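PDB 4RNZ: conserved hypothetical secreted protein from Helicobacter pylori, which probably acts as a zinc-dependent M23-family metallopeptidase that trims peptidoglycan and thereby helps to determine the shape of the bacterial cell. Local coordinates for residues I232-F242 against V253-Y264. Residues are numbered along the deposited sequence; the frame is centred on the assembly and turned at random.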
loop_
_atom_site.group_PDB
_atom_site.type_symbol
_atom_site.label_atom_id
_atom_site.label_comp_id
_atom_site.label_asym_id
_atom_site.label_seq_id
_atom_site.Cartn_x
_atom_site.Cartn_y
_atom_site.Cartn_z
ATOM N N ILE A 232 3.463 13.182 -20.448
ATOM C CA ILE A 232 3.108 12.656 -19.137
ATOM C C ILE A 232 3.818 13.513 -18.109
ATOM O O ILE A 232 5.037 13.741 -18.194
ATOM C CB ILE A 232 3.541 11.182 -18.968
ATOM C CG1 ILE A 232 2.879 10.313 -20.058
ATOM C CG2 ILE A 232 3.158 10.664 -17.577
ATOM C CD1 ILE A 232 3.491 8.936 -20.201
ATOM N N HIS A 233 3.029 14.018 -17.168
ATOM C CA HIS A 233 3.481 14.898 -16.125
ATOM C C HIS A 233 3.296 14.216 -14.779
ATOM O O HIS A 233 2.279 13.554 -14.547
ATOM C CB HIS A 233 2.657 16.182 -16.124
ATOM C CG HIS A 233 2.796 16.999 -17.371
ATOM N ND1 HIS A 233 3.451 18.209 -17.391
ATOM C CD2 HIS A 233 2.356 16.785 -18.633
ATOM C CE1 HIS A 233 3.431 18.696 -18.622
ATOM N NE2 HIS A 233 2.761 17.858 -19.392
ATOM N N SER A 234 4.243 14.404 -13.875
ATOM C CA SER A 234 4.140 13.822 -12.528
ATOM C C SER A 234 2.919 14.348 -11.790
ATOM O O SER A 234 2.708 15.554 -11.700
ATOM C CB SER A 234 5.387 14.148 -11.690
ATOM O OG SER A 234 5.279 13.574 -10.394
ATOM N N ALA A 235 2.135 13.443 -11.221
ATOM C CA ALA A 235 0.943 13.828 -10.479
ATOM C C ALA A 235 1.275 14.443 -9.140
ATOM O O ALA A 235 0.374 14.976 -8.480
ATOM C CB ALA A 235 0.059 12.627 -10.259
ATOM N N SER A 236 2.550 14.336 -8.727
ATOM C CA SER A 236 2.994 14.807 -7.428
ATOM C C SER A 236 4.485 15.146 -7.422
ATOM O O SER A 236 5.225 14.833 -8.359
ATOM C CB SER A 236 2.783 13.723 -6.369
ATOM O OG SER A 236 3.692 12.646 -6.582
ATOM N N ASP A 237 4.905 15.767 -6.334
ATOM C CA ASP A 237 6.309 15.841 -5.999
ATOM C C ASP A 237 6.749 14.444 -5.670
ATOM O O ASP A 237 5.919 13.585 -5.324
ATOM C CB ASP A 237 6.568 16.683 -4.752
ATOM C CG ASP A 237 6.349 18.167 -4.968
ATOM O OD1 ASP A 237 6.036 18.610 -6.104
ATOM O OD2 ASP A 237 6.504 18.880 -3.970
ATOM N N GLY A 238 8.056 14.219 -5.741
ATOM C CA GLY A 238 8.617 12.985 -5.200
ATOM C C GLY A 238 9.987 12.680 -5.728
ATOM O O GLY A 238 10.644 13.536 -6.329
ATOM N N ARG A 239 10.404 11.435 -5.518
ATOM C CA ARG A 239 11.720 10.967 -5.964
ATOM C C ARG A 239 11.583 9.719 -6.810
ATOM O O ARG A 239 10.851 8.792 -6.449
ATOM C CB ARG A 239 12.630 10.672 -4.764
ATOM C CG ARG A 239 14.093 10.563 -5.160
ATOM C CD ARG A 239 15.001 10.414 -3.951
ATOM N NE ARG A 239 16.415 10.403 -4.342
ATOM C CZ ARG A 239 17.432 10.280 -3.487
ATOM N NH1 ARG A 239 17.200 10.170 -2.182
ATOM N NH2 ARG A 239 18.688 10.276 -3.933
ATOM N N VAL A 240 12.283 9.692 -7.933
ATOM C CA VAL A 240 12.241 8.544 -8.820
ATOM C C VAL A 240 12.911 7.353 -8.144
ATOM O O VAL A 240 14.037 7.457 -7.710
ATOM C CB VAL A 240 12.956 8.819 -10.145
ATOM C CG1 VAL A 240 12.954 7.579 -11.043
ATOM C CG2 VAL A 240 12.280 9.962 -10.860
ATOM N N GLY A 241 12.207 6.234 -8.068
ATOM C CA GLY A 241 12.753 5.003 -7.484
ATOM C C GLY A 241 13.231 4.081 -8.572
ATOM O O GLY A 241 14.366 3.666 -8.589
ATOM N N PHE A 242 12.347 3.753 -9.487
ATOM C CA PHE A 242 12.693 2.907 -10.604
ATOM C C PHE A 242 12.338 3.636 -11.881
ATOM O O PHE A 242 11.385 4.411 -11.946
ATOM C CB PHE A 242 11.948 1.570 -10.530
ATOM C CG PHE A 242 12.157 0.695 -11.737
ATOM C CD1 PHE A 242 11.342 0.824 -12.861
ATOM C CD2 PHE A 242 13.163 -0.270 -11.750
ATOM C CE1 PHE A 242 11.528 0.024 -13.981
ATOM C CE2 PHE A 242 13.354 -1.076 -12.866
ATOM C CZ PHE A 242 12.543 -0.917 -13.984
ATOM N N VAL A 253 8.111 4.620 -15.017
ATOM C CA VAL A 253 8.751 5.432 -13.993
ATOM C C VAL A 253 7.939 5.246 -12.732
ATOM O O VAL A 253 6.701 5.233 -12.778
ATOM C CB VAL A 253 8.699 6.938 -14.359
ATOM C CG1 VAL A 253 9.151 7.811 -13.185
ATOM C CG2 VAL A 253 9.532 7.209 -15.599
ATOM N N GLU A 254 8.644 5.127 -11.615
ATOM C CA GLU A 254 8.044 5.002 -10.301
ATOM C C GLU A 254 8.610 6.121 -9.469
ATOM O O GLU A 254 9.812 6.363 -9.484
ATOM C CB GLU A 254 8.362 3.628 -9.678
ATOM C CG GLU A 254 7.938 2.473 -10.587
ATOM C CD GLU A 254 7.982 1.111 -9.891
ATOM O OE1 GLU A 254 8.407 1.065 -8.723
ATOM O OE2 GLU A 254 7.584 0.103 -10.526
ATOM N N ILE A 255 7.716 6.825 -8.790
ATOM C CA ILE A 255 8.055 7.959 -7.958
ATOM C C ILE A 255 7.499 7.727 -6.567
ATOM O O ILE A 255 6.376 7.240 -6.418
ATOM C CB ILE A 255 7.464 9.256 -8.563
ATOM C CG1 ILE A 255 8.250 9.642 -9.817
ATOM C CG2 ILE A 255 7.470 10.397 -7.544
ATOM C CD1 ILE A 255 7.460 10.487 -10.813
ATOM N N HIS A 256 8.280 8.097 -5.548
ATOM C CA HIS A 256 7.884 7.941 -4.153
ATOM C C HIS A 256 7.720 9.275 -3.457
ATOM O O HIS A 256 8.525 10.197 -3.649
ATOM C CB HIS A 256 8.935 7.161 -3.374
ATOM C CG HIS A 256 9.151 5.777 -3.872
ATOM N ND1 HIS A 256 9.786 5.509 -5.065
ATOM C CD2 HIS A 256 8.823 4.579 -3.343
ATOM C CE1 HIS A 256 9.832 4.202 -5.256
ATOM N NE2 HIS A 256 9.270 3.616 -4.219
ATOM N N LEU A 257 6.685 9.352 -2.629
ATOM C CA LEU A 257 6.407 10.528 -1.827
ATOM C C LEU A 257 5.713 10.057 -0.573
ATOM O O LEU A 257 4.592 9.523 -0.637
ATOM C CB LEU A 257 5.512 11.529 -2.589
ATOM C CG LEU A 257 5.187 12.812 -1.813
ATOM C CD1 LEU A 257 6.432 13.673 -1.626
ATOM C CD2 LEU A 257 4.092 13.615 -2.502
ATOM N N ASN A 258 6.363 10.276 0.574
ATOM C CA ASN A 258 5.854 9.806 1.853
ATOM C C ASN A 258 5.498 8.315 1.724
ATOM O O ASN A 258 6.324 7.550 1.273
ATOM C CB ASN A 258 4.686 10.666 2.332
ATOM C CG ASN A 258 5.066 12.139 2.503
ATOM O OD1 ASN A 258 6.238 12.494 2.542
ATOM N ND2 ASN A 258 4.070 12.989 2.615
ATOM N N GLU A 259 4.282 7.907 2.070
ATOM C CA GLU A 259 3.907 6.490 1.972
ATOM C C GLU A 259 3.347 6.080 0.597
ATOM O O GLU A 259 2.893 4.943 0.423
ATOM C CB GLU A 259 2.957 6.101 3.106
ATOM C CG GLU A 259 1.548 6.698 3.094
ATOM C CD GLU A 259 1.436 8.021 3.859
ATOM O OE1 GLU A 259 2.100 8.997 3.431
ATOM O OE2 GLU A 259 0.669 8.096 4.853
ATOM N N LEU A 260 3.426 6.982 -0.381
ATOM C CA LEU A 260 2.987 6.679 -1.736
ATOM C C LEU A 260 4.081 6.233 -2.682
ATOM O O LEU A 260 5.205 6.747 -2.702
ATOM C CB LEU A 260 2.225 7.854 -2.385
ATOM C CG LEU A 260 0.905 8.361 -1.784
ATOM C CD1 LEU A 260 0.244 9.421 -2.682
ATOM C CD2 LEU A 260 -0.093 7.250 -1.502
ATOM N N ARG A 261 3.704 5.289 -3.531
ATOM C CA ARG A 261 4.451 4.974 -4.720
ATOM C C ARG A 261 3.519 5.155 -5.934
ATOM O O ARG A 261 2.424 4.588 -5.987
ATOM C CB ARG A 261 4.921 3.538 -4.604
ATOM C CG ARG A 261 5.735 2.965 -5.744
ATOM C CD ARG A 261 6.081 1.500 -5.397
ATOM N NE ARG A 261 5.986 0.777 -6.622
ATOM C CZ ARG A 261 5.133 -0.184 -6.932
ATOM N NH1 ARG A 261 4.289 -0.746 -6.065
ATOM N NH2 ARG A 261 5.173 -0.602 -8.173
ATOM N N LEU A 262 3.990 5.938 -6.903
ATOM C CA LEU A 262 3.194 6.323 -8.073
ATOM C C LEU A 262 3.856 5.743 -9.317
ATOM O O LEU A 262 5.041 5.943 -9.540
ATOM C CB LEU A 262 3.063 7.854 -8.167
ATOM C CG LEU A 262 2.308 8.540 -7.012
ATOM C CD1 LEU A 262 3.256 8.956 -5.897
ATOM C CD2 LEU A 262 1.550 9.770 -7.471
ATOM N N VAL A 263 3.070 5.030 -10.119
ATOM C CA VAL A 263 3.584 4.258 -11.258
ATOM C C VAL A 263 3.017 4.803 -12.562
ATOM O O VAL A 263 1.822 4.972 -12.671
ATOM C CB VAL A 263 3.164 2.788 -11.098
ATOM C CG1 VAL A 263 3.415 1.973 -12.367
ATOM C CG2 VAL A 263 3.880 2.182 -9.898
ATOM N N TYR A 264 3.878 5.041 -13.542
ATOM C CA TYR A 264 3.493 5.589 -14.837
ATOM C C TYR A 264 4.051 4.691 -15.916
ATOM O O TYR A 264 5.245 4.755 -16.189
ATOM C CB TYR A 264 4.129 6.964 -15.003
ATOM C CG TYR A 264 3.758 7.942 -13.931
ATOM C CD1 TYR A 264 4.420 7.949 -12.717
ATOM C CD2 TYR A 264 2.753 8.868 -14.140
ATOM C CE1 TYR A 264 4.074 8.856 -11.716
ATOM C CE2 TYR A 264 2.406 9.777 -13.158
ATOM C CZ TYR A 264 3.078 9.777 -11.954
ATOM O OH TYR A 264 2.711 10.668 -10.981
HETATM O O HOH W 1 4.526 11.310 -8.985
#
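Y264 reaches from strand 260-264 to the connection that follows strand 232-233, and its hydroxyl receives the backbone N-H of A235 in a nearly straight bond (A235 N to Y264 OH 2.8 Å, 165°). With CG lying beside the backbone N (chi1 -58°), the ring runs past I232 in the opposite direction, and its CD2 meets I232 CG2. A235 CB closes on the same hydroxyl. A water donates to the hydroxyls of S234 and S236 and also bonds Y264 OH. S236 OG also bonds to D237 O from above the carbonyl plane (2.7 Å), while its other side faces both methyls of L262. L257, its CG turned away from its own backbone N (chi1 -179°), lays CB and CD2 against D237 O, with CD2 3.4 Å from that oxygen.

Beyond G238 the segments pair as antiparallel strands. R239 and H256 form a hydrogen-bonded pair (R239 N to H256 O 2.9 Å, H256 N to R239 O 2.8 Å), and G241 N donates to E254 O. The imidazole of H256 turns its edge to R239 O, and its CE1 lies near G241 CA. On the face carrying V240 and I255 these two side chains cross at an angle, CG2 of V240 coming 4.2 Å from CG1 of I255, and I255 CG2 packs on G238 CA. On the H256 face, E254 lies along F242 CB and is held by R261, whose NE meets OE1 from above the carboxylate plane (3.2 Å), and its OE2 has a second partner in K246.

Strands 238-243, 252-257 and 260-267 belong to one antiparallel sheet of the M23 peptidase domain, whereas 231-233 pairs with 285-289 in a neighbouring sheet. Strand 279-280 flanks 238-243, with V280 touching V240 and I255, while strand 299-306, which carries the zinc ligand H301, borders 260-267 and brings F302 against Y264.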